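Local coordinates for protein 2-aminomuconic 6-semialdehyde dehydrogenase (Pseudomonas sp., PDB 7BZV) that oxidises 2-aminomuconic 6-semialdehyde, probably to 2-aminomuconate, using NAD+ as cofactor in the meta-cleavage pathway that degrades 2-aminophenol, at residues Asp40-Ala45 against Glu216-His221; Ala260-Asp265 against Arg297-Arg302; Asn74-Arg79 against Ala108-Phe113; Val286-Glu291 against Val438-Val443. One frame throughout, in Å; residues are numbered along the deposited sequence.

Interaction 1: Asp40-Ala45 against Glu216-His221; sequences DLVDAA and EFISQH
V42 is turned at chi1 168° to put CG1 anti to the backbone N and against helix 214-220, while H221 has its CG likewise anti to N, which brings NE2 of its imidazole to D43. The apolar part of the contact rests on the valine: its CG1 lies 3.9 Å from CB of F217 and meets CG1 of I218, and its CG2 comes to the edge of the F217 ring. The polar part is slighter. NE2 of H221 gives D43 OD1 a weak hydrogen bond, 3.3 Å long but nearly straight at 164°, with the carboxylate plane turned 63° from the ring. ND1 is bonded to the backbone N of D223, which helps fix the ring's rotation. Without the carboxylate of D43, as with an alanine here, NE2 of H221 would probably lose this acceptor. A45 and I218 both touch V175 of strand 173-177, so the pair packs on the parallel part of a mixed sheet, as in the Rossmann-like cofactor-binding domain of aldehyde dehydrogenases.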
loop_
_atom_site.group_PDB
_atom_site.type_symbol
_atom_site.label_atom_id
_atom_site.label_comp_id
_atom_site.label_asym_id
_atom_site.label_seq_id
_atom_site.Cartn_x
_atom_site.Cartn_y
_atom_site.Cartn_z
ATOM N N ASP B 40 -36.759 -12.459 -21.816
ATOM C CA ASP B 40 -36.499 -13.870 -21.547
ATOM C C ASP B 40 -35.029 -14.207 -21.735
ATOM O O ASP B 40 -34.439 -14.944 -20.935
ATOM C CB ASP B 40 -37.335 -14.755 -22.478
ATOM C CG ASP B 40 -38.747 -14.958 -21.993
ATOM O OD1 ASP B 40 -39.060 -14.545 -20.858
ATOM O OD2 ASP B 40 -39.546 -15.542 -22.759
ATOM N N LEU B 41 -34.438 -13.716 -22.825
ATOM C CA LEU B 41 -33.057 -14.060 -23.128
ATOM C C LEU B 41 -32.113 -13.422 -22.119
ATOM O O LEU B 41 -31.130 -14.040 -21.695
ATOM C CB LEU B 41 -32.717 -13.630 -24.553
ATOM C CG LEU B 41 -31.397 -14.214 -25.075
ATOM C CD1 LEU B 41 -31.311 -15.712 -24.888
ATOM C CD2 LEU B 41 -31.173 -13.858 -26.549
ATOM N N VAL B 42 -32.407 -12.190 -21.709
ATOM C CA VAL B 42 -31.611 -11.556 -20.667
ATOM C C VAL B 42 -31.678 -12.381 -19.389
ATOM O O VAL B 42 -30.663 -12.625 -18.726
ATOM C CB VAL B 42 -32.082 -10.112 -20.435
ATOM C CG1 VAL B 42 -31.448 -9.551 -19.164
ATOM C CG2 VAL B 42 -31.740 -9.254 -21.650
ATOM N N ASP B 43 -32.883 -12.812 -19.016
ATOM C CA ASP B 43 -33.017 -13.763 -17.924
ATOM C C ASP B 43 -32.138 -14.982 -18.169
ATOM O O ASP B 43 -31.437 -15.441 -17.262
ATOM C CB ASP B 43 -34.483 -14.175 -17.777
ATOM C CG ASP B 43 -34.926 -14.263 -16.330
ATOM O OD1 ASP B 43 -34.348 -15.076 -15.578
ATOM O OD2 ASP B 43 -35.856 -13.519 -15.945
ATOM N N ALA B 44 -32.168 -15.527 -19.395
ATOM C CA ALA B 44 -31.323 -16.681 -19.709
ATOM C C ALA B 44 -29.849 -16.345 -19.519
ATOM O O ALA B 44 -29.085 -17.144 -18.956
ATOM C CB ALA B 44 -31.591 -17.153 -21.138
ATOM N N ALA B 45 -29.443 -15.149 -19.937
ATOM C CA ALA B 45 -28.050 -14.753 -19.771
ATOM C C ALA B 45 -27.669 -14.676 -18.298
ATOM O O ALA B 45 -26.596 -15.147 -17.900
ATOM C CB ALA B 45 -27.817 -13.417 -20.475
ATOM N N GLU B 216 -32.760 -1.936 -19.869
ATOM C CA GLU B 216 -33.680 -1.900 -18.736
ATOM C C GLU B 216 -33.805 -3.277 -18.098
ATOM O O GLU B 216 -33.836 -3.401 -16.862
ATOM C CB GLU B 216 -35.044 -1.389 -19.209
ATOM C CG GLU B 216 -36.168 -1.415 -18.184
ATOM C CD GLU B 216 -37.527 -1.061 -18.804
ATOM O OE1 GLU B 216 -37.690 0.090 -19.263
ATOM O OE2 GLU B 216 -38.422 -1.937 -18.847
ATOM N N PHE B 217 -33.873 -4.327 -18.927
ATOM C CA PHE B 217 -33.982 -5.682 -18.395
ATOM C C PHE B 217 -32.806 -6.001 -17.490
ATOM O O PHE B 217 -32.989 -6.495 -16.371
ATOM C CB PHE B 217 -34.055 -6.708 -19.519
ATOM C CG PHE B 217 -35.168 -6.470 -20.478
ATOM C CD1 PHE B 217 -36.248 -5.677 -20.123
ATOM C CD2 PHE B 217 -35.132 -7.019 -21.745
ATOM C CE1 PHE B 217 -37.277 -5.429 -21.019
ATOM C CE2 PHE B 217 -36.172 -6.789 -22.641
ATOM C CZ PHE B 217 -37.239 -5.984 -22.281
ATOM N N ILE B 218 -31.585 -5.710 -17.953
ATOM C CA ILE B 218 -30.423 -6.009 -17.129
ATOM C C ILE B 218 -30.517 -5.254 -15.815
ATOM O O ILE B 218 -30.351 -5.831 -14.738
ATOM C CB ILE B 218 -29.120 -5.665 -17.871
ATOM C CG1 ILE B 218 -28.861 -6.607 -19.044
ATOM C CG2 ILE B 218 -27.971 -5.711 -16.898
ATOM C CD1 ILE B 218 -27.715 -6.113 -19.946
ATOM N N SER B 219 -30.801 -3.945 -15.891
ATOM C CA SER B 219 -30.760 -3.100 -14.697
ATOM C C SER B 219 -31.816 -3.491 -13.664
ATOM O O SER B 219 -31.604 -3.260 -12.463
ATOM C CB SER B 219 -30.938 -1.622 -15.080
ATOM O OG SER B 219 -32.227 -1.368 -15.599
ATOM N N GLN B 220 -32.931 -4.086 -14.098
ATOM C CA GLN B 220 -34.040 -4.468 -13.223
ATOM C C GLN B 220 -33.960 -5.904 -12.708
ATOM O O GLN B 220 -34.729 -6.279 -11.811
ATOM C CB GLN B 220 -35.365 -4.301 -13.977
ATOM C CG GLN B 220 -35.822 -2.858 -14.148
ATOM C CD GLN B 220 -37.059 -2.735 -15.034
ATOM O OE1 GLN B 220 -37.547 -3.729 -15.579
ATOM N NE2 GLN B 220 -37.571 -1.511 -15.174
ATOM N N HIS B 221 -33.083 -6.719 -13.257
ATOM C CA HIS B 221 -33.109 -8.133 -12.947
ATOM C C HIS B 221 -32.716 -8.361 -11.494
ATOM O O HIS B 221 -31.662 -7.877 -11.051
ATOM C CB HIS B 221 -32.178 -8.876 -13.872
ATOM C CG HIS B 221 -32.413 -10.347 -13.886
ATOM N ND1 HIS B 221 -32.189 -11.143 -12.782
ATOM C CD2 HIS B 221 -32.864 -11.168 -14.863
ATOM C CE1 HIS B 221 -32.476 -12.394 -13.087
ATOM N NE2 HIS B 221 -32.889 -12.436 -14.342
#

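Interaction 2: Ala260-Asp265 against Arg297-Arg302; sequences AVIFAD and RPIFDR
Where the parallel strand 258-262 ends and its chain turns into a loop, segment 297-302 packs over the strand's end, and one side chain, I299, makes most of the contact. Its delta carbon CD1 is the probing atom. CD1 of I299 lies 3.6 Å from the backbone O of F263 and 3.7 Å from CA of A264, so it packs against main chain as much as against side chains. I262 contributes from the strand itself, its CG2 meeting CD1 of I299 at 3.9 Å with the two side chains crossing at about a right angle. The elements involved are those of a beta-alpha-beta unit: strand 258-262, helix 268-280 and the parallel neighbour strand 290-296, which is followed in the chain by helix 297-312. The chi1 of I299, 54°, places CG1 between the backbone N and the carbonyl carbon, a crowded position that leaves CG2 beside N; from there CG2 of I299 faces CB of A264 at 4.1 Å. No hydrogen bond joins the two segments, but nearby polar ties are present: the backbone N of A264 is bonded to OE1 of E296, and R302 makes a cation-pi contact with F268. I262 also touches M271 and M275 of helix 268-280.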
loop_
_atom_site.group_PDB
_atom_site.type_symbol
_atom_site.label_atom_id
_atom_site.label_comp_id
_atom_site.label_asym_id
_atom_site.label_seq_id
_atom_site.Cartn_x
_atom_site.Cartn_y
_atom_site.Cartn_z
ATOM N N ALA B 260 -11.438 23.796 -19.889
ATOM C CA ALA B 260 -10.032 23.997 -20.193
ATOM C C ALA B 260 -9.626 25.372 -19.710
ATOM O O ALA B 260 -10.339 26.350 -19.960
ATOM C CB ALA B 260 -9.781 23.891 -21.697
ATOM N N VAL B 261 -8.465 25.449 -19.056
ATOM C CA VAL B 261 -7.940 26.686 -18.489
ATOM C C VAL B 261 -6.549 26.928 -19.081
ATOM O O VAL B 261 -5.605 26.182 -18.778
ATOM C CB VAL B 261 -7.882 26.633 -16.949
ATOM C CG1 VAL B 261 -7.424 27.945 -16.388
ATOM C CG2 VAL B 261 -9.221 26.283 -16.392
ATOM N N ILE B 262 -6.410 28.006 -19.859
ATOM C CA ILE B 262 -5.196 28.299 -20.608
ATOM C C ILE B 262 -4.611 29.617 -20.114
ATOM O O ILE B 262 -5.189 30.693 -20.329
ATOM C CB ILE B 262 -5.472 28.331 -22.114
ATOM C CG1 ILE B 262 -6.091 26.977 -22.519
ATOM C CG2 ILE B 262 -4.162 28.636 -22.893
ATOM C CD1 ILE B 262 -6.822 27.050 -23.813
ATOM N N PHE B 263 -3.473 29.530 -19.448
ATOM C CA PHE B 263 -2.750 30.681 -18.946
ATOM C C PHE B 263 -1.792 31.241 -19.992
ATOM O O PHE B 263 -1.291 30.543 -20.886
ATOM C CB PHE B 263 -1.978 30.324 -17.657
ATOM C CG PHE B 263 -2.891 30.127 -16.462
ATOM C CD1 PHE B 263 -3.266 31.202 -15.658
ATOM C CD2 PHE B 263 -3.396 28.882 -16.178
ATOM C CE1 PHE B 263 -4.118 31.016 -14.589
ATOM C CE2 PHE B 263 -4.253 28.670 -15.074
ATOM C CZ PHE B 263 -4.618 29.733 -14.302
ATOM N N ALA B 264 -1.523 32.537 -19.847
ATOM C CA ALA B 264 -0.667 33.231 -20.799
ATOM C C ALA B 264 0.749 32.671 -20.834
ATOM O O ALA B 264 1.430 32.796 -21.865
ATOM C CB ALA B 264 -0.656 34.722 -20.456
ATOM N N ASP B 265 1.223 32.069 -19.739
ATOM C CA ASP B 265 2.587 31.535 -19.725
ATOM C C ASP B 265 2.664 30.113 -20.278
ATOM O O ASP B 265 3.712 29.466 -20.157
ATOM C CB ASP B 265 3.192 31.588 -18.316
ATOM C CG ASP B 265 2.479 30.686 -17.326
ATOM O OD1 ASP B 265 1.706 29.811 -17.754
ATOM O OD2 ASP B 265 2.674 30.844 -16.108
ATOM N N ARG B 297 -6.642 36.688 -20.369
ATOM C CA ARG B 297 -6.921 37.821 -21.261
ATOM C C ARG B 297 -5.765 38.180 -22.188
ATOM O O ARG B 297 -6.017 38.418 -23.378
ATOM C CB ARG B 297 -7.321 39.047 -20.423
ATOM C CG ARG B 297 -7.844 40.298 -21.177
ATOM C CD ARG B 297 -8.844 41.143 -20.303
ATOM N NE ARG B 297 -10.112 41.068 -21.006
ATOM C CZ ARG B 297 -11.252 40.656 -20.499
ATOM N NH1 ARG B 297 -11.350 40.338 -19.218
ATOM N NH2 ARG B 297 -12.305 40.584 -21.285
ATOM N N PRO B 298 -4.516 38.272 -21.725
ATOM C CA PRO B 298 -3.437 38.730 -22.626
ATOM C C PRO B 298 -3.174 37.825 -23.820
ATOM O O PRO B 298 -2.559 38.294 -24.793
ATOM C CB PRO B 298 -2.209 38.798 -21.712
ATOM C CG PRO B 298 -2.788 39.032 -20.322
ATOM C CD PRO B 298 -4.077 38.209 -20.314
ATOM N N ILE B 299 -3.599 36.555 -23.801
ATOM C CA ILE B 299 -3.442 35.717 -24.984
ATOM C C ILE B 299 -4.780 35.357 -25.619
ATOM O O ILE B 299 -4.810 34.549 -26.542
ATOM C CB ILE B 299 -2.622 34.445 -24.692
ATOM C CG1 ILE B 299 -3.207 33.659 -23.531
ATOM C CG2 ILE B 299 -1.154 34.797 -24.476
ATOM C CD1 ILE B 299 -2.854 32.217 -23.624
ATOM N N PHE B 300 -5.888 35.953 -25.171
ATOM C CA PHE B 300 -7.198 35.551 -25.681
ATOM C C PHE B 300 -7.315 35.770 -27.190
ATOM O O PHE B 300 -7.782 34.895 -27.926
ATOM C CB PHE B 300 -8.302 36.317 -24.958
ATOM C CG PHE B 300 -9.672 36.031 -25.478
ATOM C CD1 PHE B 300 -10.389 34.945 -25.038
ATOM C CD2 PHE B 300 -10.262 36.891 -26.392
ATOM C CE1 PHE B 300 -11.642 34.706 -25.503
ATOM C CE2 PHE B 300 -11.524 36.653 -26.848
ATOM C CZ PHE B 300 -12.209 35.556 -26.416
ATOM N N ASP B 301 -6.898 36.934 -27.671
ATOM C CA ASP B 301 -7.013 37.203 -29.102
ATOM C C ASP B 301 -6.093 36.298 -29.914
ATOM O O ASP B 301 -6.494 35.754 -30.950
ATOM C CB ASP B 301 -6.685 38.668 -29.400
ATOM C CG ASP B 301 -7.796 39.606 -29.005
ATOM O OD1 ASP B 301 -8.967 39.168 -28.899
ATOM O OD2 ASP B 301 -7.491 40.796 -28.797
ATOM N N ARG B 302 -4.836 36.164 -29.484
ATOM C CA ARG B 302 -3.926 35.261 -30.169
ATOM C C ARG B 302 -4.504 33.854 -30.214
ATOM O O ARG B 302 -4.430 33.169 -31.243
ATOM C CB ARG B 302 -2.576 35.266 -29.462
ATOM C CG ARG B 302 -1.521 34.367 -30.087
ATOM C CD ARG B 302 -0.215 34.416 -29.287
ATOM N NE ARG B 302 0.723 33.406 -29.742
ATOM C CZ ARG B 302 1.781 32.988 -29.054
ATOM N NH1 ARG B 302 2.056 33.494 -27.866
ATOM N NH2 ARG B 302 2.570 32.063 -29.564
#

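Interaction 3: Asn74-Arg79 against Ala108-Phe113; sequences NEMERR and ANFRNF
The guanidinium of R111 grips E77 end-on with two nitrogens, yet it comes from above the carboxylate plane instead of lying in it, the two flat groups being 53° apart. NH2 of R111 is 2.9 Å from OE1 of E77, and NH1 is 3.0 Å from OE2, so each oxygen has its own N-H and the pair is a salt bridge. NH2 has a second acceptor in OD1 of N74, 3.0 Å away, which it meets in the plane of the amide carbonyl. A water completes the ring of bonds: it donates to OD1 of N74 at 2.8 Å and accepts from NE of R111. The arginine reaches across because its chain is extended from CG to NE, and E77 answers with CG anti to its backbone N (chi1 -163°) and an extended chain beyond. A lysine in place of R111 would probably be unable to serve both E77 oxygens and N74 together, leaving some of these acceptors without a mate. Deeper in, M76 makes a Met-aromatic contact with F110, SD lying 3.7 Å from CD2 and oblique to the ring. The axes are nearly antiparallel (158°). F110 also packs on T161 and A165 of helix 156-169. The chemistry implies a helix pair joined by a buried sulfur-ring contact and a more exposed charge network that probably favours the ionised forms of R111 and E77.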
loop_
_atom_site.group_PDB
_atom_site.type_symbol
_atom_site.label_atom_id
_atom_site.label_comp_id
_atom_site.label_asym_id
_atom_site.label_seq_id
_atom_site.Cartn_x
_atom_site.Cartn_y
_atom_site.Cartn_z
ATOM N N ASN B 74 -4.374 -11.197 -26.556
ATOM C CA ASN B 74 -3.591 -11.672 -27.694
ATOM C C ASN B 74 -4.493 -11.971 -28.889
ATOM O O ASN B 74 -4.140 -11.666 -30.030
ATOM C CB ASN B 74 -2.800 -12.924 -27.316
ATOM C CG ASN B 74 -1.591 -12.632 -26.408
ATOM O OD1 ASN B 74 -1.128 -11.498 -26.280
ATOM N ND2 ASN B 74 -1.112 -13.669 -25.744
ATOM N N GLU B 75 -5.667 -12.573 -28.648
ATOM C CA GLU B 75 -6.570 -12.870 -29.754
ATOM C C GLU B 75 -7.160 -11.590 -30.337
ATOM O O GLU B 75 -7.284 -11.467 -31.559
ATOM C CB GLU B 75 -7.661 -13.831 -29.293
ATOM C CG GLU B 75 -8.746 -14.100 -30.321
ATOM C CD GLU B 75 -8.257 -14.823 -31.573
ATOM O OE1 GLU B 75 -7.035 -15.024 -31.742
ATOM O OE2 GLU B 75 -9.110 -15.179 -32.405
ATOM N N MET B 76 -7.506 -10.612 -29.491
ATOM C CA MET B 76 -7.914 -9.307 -30.012
ATOM C C MET B 76 -6.833 -8.705 -30.898
ATOM O O MET B 76 -7.130 -8.116 -31.944
ATOM C CB MET B 76 -8.228 -8.341 -28.869
ATOM C CG MET B 76 -9.479 -8.726 -28.078
ATOM S SD MET B 76 -9.727 -7.607 -26.678
ATOM C CE MET B 76 -10.143 -6.060 -27.499
ATOM N N GLU B 77 -5.578 -8.780 -30.464
ATOM C CA GLU B 77 -4.507 -8.213 -31.274
ATOM C C GLU B 77 -4.394 -8.940 -32.613
ATOM O O GLU B 77 -4.234 -8.309 -33.658
ATOM C CB GLU B 77 -3.201 -8.288 -30.511
ATOM C CG GLU B 77 -2.091 -7.406 -31.037
ATOM C CD GLU B 77 -1.091 -7.137 -29.934
ATOM O OE1 GLU B 77 -0.442 -8.122 -29.526
ATOM O OE2 GLU B 77 -0.994 -5.980 -29.452
ATOM N N ARG B 78 -4.482 -10.270 -32.595
ATOM C CA ARG B 78 -4.434 -11.030 -33.837
ATOM C C ARG B 78 -5.548 -10.616 -34.783
ATOM O O ARG B 78 -5.368 -10.651 -36.001
ATOM C CB ARG B 78 -4.538 -12.522 -33.548
ATOM C CG ARG B 78 -4.279 -13.409 -34.766
ATOM C CD ARG B 78 -4.635 -14.856 -34.496
ATOM N NE ARG B 78 -6.079 -15.137 -34.424
ATOM C CZ ARG B 78 -6.888 -15.219 -35.480
ATOM N NH1 ARG B 78 -6.415 -15.022 -36.706
ATOM N NH2 ARG B 78 -8.176 -15.489 -35.303
ATOM N N ARG B 79 -6.709 -10.233 -34.244
ATOM C CA ARG B 79 -7.854 -9.855 -35.058
ATOM C C ARG B 79 -8.078 -8.356 -35.079
ATOM O O ARG B 79 -9.206 -7.891 -35.270
ATOM C CB ARG B 79 -9.099 -10.580 -34.567
ATOM C CG ARG B 79 -8.988 -12.085 -34.630
ATOM C CD ARG B 79 -10.337 -12.701 -34.477
ATOM N NE ARG B 79 -11.271 -12.163 -35.456
ATOM C CZ ARG B 79 -12.585 -12.285 -35.376
ATOM N NH1 ARG B 79 -13.131 -12.927 -34.357
ATOM N NH2 ARG B 79 -13.352 -11.762 -36.316
ATOM N N ALA B 108 -5.397 -2.952 -24.465
ATOM C CA ALA B 108 -4.556 -2.710 -23.302
ATOM C C ALA B 108 -5.333 -2.853 -22.011
ATOM O O ALA B 108 -4.744 -3.179 -20.961
ATOM C CB ALA B 108 -3.938 -1.319 -23.354
ATOM N N ASN B 109 -6.637 -2.572 -22.033
ATOM C CA ASN B 109 -7.420 -2.785 -20.816
ATOM C C ASN B 109 -7.243 -4.195 -20.285
ATOM O O ASN B 109 -7.117 -4.406 -19.068
ATOM C CB ASN B 109 -8.903 -2.494 -21.055
ATOM C CG ASN B 109 -9.182 -0.996 -21.112
ATOM O OD1 ASN B 109 -8.471 -0.223 -20.504
ATOM N ND2 ASN B 109 -10.194 -0.592 -21.863
ATOM N N PHE B 110 -7.275 -5.187 -21.168
ATOM C CA PHE B 110 -7.144 -6.550 -20.680
ATOM C C PHE B 110 -5.741 -6.825 -20.153
ATOM O O PHE B 110 -5.584 -7.507 -19.134
ATOM C CB PHE B 110 -7.507 -7.499 -21.784
ATOM C CG PHE B 110 -8.973 -7.686 -21.963
ATOM C CD1 PHE B 110 -9.699 -8.455 -21.070
ATOM C CD2 PHE B 110 -9.630 -7.117 -23.043
ATOM C CE1 PHE B 110 -11.053 -8.658 -21.246
ATOM C CE2 PHE B 110 -10.993 -7.332 -23.238
ATOM C CZ PHE B 110 -11.705 -8.103 -22.340
ATOM N N ARG B 111 -4.711 -6.300 -20.822
ATOM C CA ARG B 111 -3.346 -6.524 -20.333
ATOM C C ARG B 111 -3.088 -5.795 -19.025
ATOM O O ARG B 111 -2.422 -6.329 -18.126
ATOM C CB ARG B 111 -2.320 -6.081 -21.384
ATOM C CG ARG B 111 -2.340 -6.982 -22.574
ATOM C CD ARG B 111 -1.311 -6.671 -23.670
ATOM N NE ARG B 111 -1.395 -7.721 -24.671
ATOM C CZ ARG B 111 -1.243 -7.538 -25.988
ATOM N NH1 ARG B 111 -0.982 -6.340 -26.483
ATOM N NH2 ARG B 111 -1.339 -8.574 -26.795
ATOM N N ASN B 112 -3.555 -4.555 -18.908
ATOM C CA ASN B 112 -3.326 -3.802 -17.683
ATOM C C ASN B 112 -3.975 -4.487 -16.475
ATOM O O ASN B 112 -3.398 -4.516 -15.385
ATOM C CB ASN B 112 -3.871 -2.382 -17.826
ATOM C CG ASN B 112 -3.071 -1.506 -18.848
ATOM O OD1 ASN B 112 -3.426 -0.351 -19.091
ATOM N ND2 ASN B 112 -2.018 -2.062 -19.437
ATOM N N PHE B 113 -5.238 -4.887 -16.595
ATOM C CA PHE B 113 -5.875 -5.544 -15.451
ATOM C C PHE B 113 -5.313 -6.932 -15.212
ATOM O O PHE B 113 -5.373 -7.418 -14.077
ATOM C CB PHE B 113 -7.414 -5.556 -15.611
ATOM C CG PHE B 113 -8.015 -4.234 -15.271
ATOM C CD1 PHE B 113 -7.977 -3.789 -13.967
ATOM C CD2 PHE B 113 -8.477 -3.382 -16.259
ATOM C CE1 PHE B 113 -8.435 -2.536 -13.623
ATOM C CE2 PHE B 113 -8.946 -2.105 -15.926
ATOM C CZ PHE B 113 -8.919 -1.689 -14.608
HETATM O O HOH W 1 -1.634 -10.421 -23.693
#

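Interaction 4: Val286-Glu291 against Val438-Val443; sequences VCLCSE and VGISWV
The indole of W442 has CG1 of I440, from its own strand, 3.5 Å above one face and offset toward the rim, while CD1 of L288 meets its edge, in plane, 3.9 Å from CH2. The tryptophan sits on strand 440-443, the last strand within this chain of the mixed sheet that also holds strands 258-262 and 290-296; a neighbouring subunit extends the sheet by pairing one of its own strands in parallel with it. L288 lies in a type I turn from V286 to C289, within a segment that in aldehyde dehydrogenases usually carries the nucleophilic cysteine. In L288, chi1 of -52° sets CG anti to the carbonyl carbon, which carries CD1 to the indole edge, and the two side chains cross at about a right angle. Polar atoms nearby are bonded outside the contact: NE1 of W442 to O of L448, and the backbone O of L288 to NE1 of W446, whose ring stands edge-to-face with that of W442. The second methyl of the leucine, CD2 of L288, lies 4.3 Å from CG2 of I440.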
loop_
_atom_site.group_PDB
_atom_site.type_symbol
_atom_site.label_atom_id
_atom_site.label_comp_id
_atom_site.label_asym_id
_atom_site.label_seq_id
_atom_site.Cartn_x
_atom_site.Cartn_y
_atom_site.Cartn_z
ATOM N N VAL B 286 -16.090 12.669 -26.905
ATOM C CA VAL B 286 -15.466 12.031 -25.757
ATOM C C VAL B 286 -16.067 12.696 -24.552
ATOM O O VAL B 286 -16.168 13.928 -24.508
ATOM C CB VAL B 286 -13.939 12.162 -25.774
ATOM C CG1 VAL B 286 -13.314 11.244 -24.730
ATOM C CG2 VAL B 286 -13.466 11.799 -27.128
ATOM N N CYS B 287 -16.485 11.886 -23.576
ATOM C CA CYS B 287 -17.002 12.438 -22.333
ATOM C C CYS B 287 -16.032 13.415 -21.698
ATOM O O CYS B 287 -16.442 14.249 -20.878
ATOM C CB CYS B 287 -17.348 11.289 -21.368
ATOM S SG CYS B 287 -16.169 9.841 -21.374
ATOM N N LEU B 288 -14.750 13.299 -22.021
ATOM C CA LEU B 288 -13.693 14.108 -21.405
ATOM C C LEU B 288 -13.356 15.375 -22.195
ATOM O O LEU B 288 -12.539 16.192 -21.753
ATOM C CB LEU B 288 -12.448 13.237 -21.266
ATOM C CG LEU B 288 -12.694 11.889 -20.566
ATOM C CD1 LEU B 288 -11.574 10.907 -20.718
ATOM C CD2 LEU B 288 -12.919 12.223 -19.124
ATOM N N CYS B 289 -13.927 15.551 -23.373
ATOM C CA CYS B 289 -13.640 16.748 -24.158
ATOM C C CYS B 289 -14.026 18.033 -23.424
ATOM O O CYS B 289 -14.965 18.074 -22.629
ATOM C CB CYS B 289 -14.408 16.692 -25.481
ATOM S SG CYS B 289 -13.750 15.566 -26.716
ATOM N N SER B 290 -13.316 19.109 -23.745
ATOM C CA SER B 290 -13.627 20.443 -23.260
ATOM C C SER B 290 -14.739 21.080 -24.084
ATOM O O SER B 290 -14.681 21.073 -25.315
ATOM C CB SER B 290 -12.401 21.352 -23.403
ATOM O OG SER B 290 -11.271 20.715 -22.948
ATOM N N GLU B 291 -15.726 21.684 -23.409
ATOM C CA GLU B 291 -16.706 22.552 -24.060
ATOM C C GLU B 291 -16.761 23.957 -23.482
ATOM O O GLU B 291 -17.472 24.803 -24.033
ATOM C CB GLU B 291 -18.115 21.923 -24.005
ATOM C CG GLU B 291 -18.232 20.738 -24.990
ATOM C CD GLU B 291 -19.587 20.039 -25.043
ATOM O OE1 GLU B 291 -20.567 20.478 -24.392
ATOM O OE2 GLU B 291 -19.655 19.006 -25.746
ATOM N N VAL B 438 -13.165 17.727 -10.085
ATOM C CA VAL B 438 -13.291 16.791 -11.189
ATOM C C VAL B 438 -12.622 15.490 -10.780
ATOM O O VAL B 438 -11.861 15.441 -9.806
ATOM C CB VAL B 438 -12.658 17.344 -12.487
ATOM C CG1 VAL B 438 -13.333 18.676 -12.903
ATOM C CG2 VAL B 438 -11.175 17.489 -12.296
ATOM N N GLY B 439 -12.887 14.432 -11.547
ATOM C CA GLY B 439 -12.203 13.175 -11.311
ATOM C C GLY B 439 -10.811 13.127 -11.900
ATOM O O GLY B 439 -9.934 12.434 -11.362
ATOM N N ILE B 440 -10.579 13.830 -13.001
ATOM C CA ILE B 440 -9.253 13.803 -13.619
ATOM C C ILE B 440 -8.893 15.206 -14.083
ATOM O O ILE B 440 -9.652 15.835 -14.822
ATOM C CB ILE B 440 -9.181 12.789 -14.772
ATOM C CG1 ILE B 440 -7.828 12.876 -15.475
ATOM C CG2 ILE B 440 -10.265 13.031 -15.816
ATOM C CD1 ILE B 440 -6.740 12.281 -14.786
ATOM N N SER B 441 -7.758 15.702 -13.624
ATOM C CA SER B 441 -7.337 17.079 -13.848
ATOM C C SER B 441 -5.961 17.009 -14.511
ATOM O O SER B 441 -4.967 16.731 -13.852
ATOM C CB SER B 441 -7.325 17.834 -12.532
ATOM O OG SER B 441 -7.269 19.239 -12.706
ATOM N N TRP B 442 -5.914 17.267 -15.815
ATOM C CA TRP B 442 -4.692 17.140 -16.606
ATOM C C TRP B 442 -3.965 18.469 -16.650
ATOM O O TRP B 442 -4.588 19.524 -16.770
ATOM C CB TRP B 442 -5.010 16.711 -18.046
ATOM C CG TRP B 442 -5.362 15.297 -18.205
ATOM C CD1 TRP B 442 -4.545 14.229 -18.028
ATOM C CD2 TRP B 442 -6.623 14.777 -18.638
ATOM N NE1 TRP B 442 -5.218 13.073 -18.317
ATOM C CE2 TRP B 442 -6.504 13.382 -18.671
ATOM C CE3 TRP B 442 -7.838 15.357 -18.984
ATOM C CZ2 TRP B 442 -7.574 12.551 -19.017
ATOM C CZ3 TRP B 442 -8.884 14.541 -19.372
ATOM C CH2 TRP B 442 -8.753 13.157 -19.362
ATOM N N VAL B 443 -2.638 18.409 -16.619
ATOM C CA VAL B 443 -1.809 19.593 -16.765
ATOM C C VAL B 443 -0.883 19.416 -17.974
ATOM O O VAL B 443 -0.094 18.469 -18.022
ATOM C CB VAL B 443 -0.980 19.891 -15.520
ATOM C CG1 VAL B 443 -0.131 21.134 -15.823
ATOM C CG2 VAL B 443 -1.844 20.120 -14.266
#

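How the interactions relate
Interactions 2 and 4 serve the same sheet, with CB of A260 touching OG of S290 at 3.7 Å, and helix 297-312 following the strand that segment 286-291 leads into. Both are buried, and no hydrogen bond crosses either. Interaction 1, also buried, adds a weak polar tie to its apolar core and lies on the opposite side of the chain's centre from both, its centre about 51 Å from that of interaction 2. Interaction 3, nested in sequence within the loop closed by interaction 1, is only partly buried, and charge carries most of it. Among the four, interaction 4 alone is touched by other subunits.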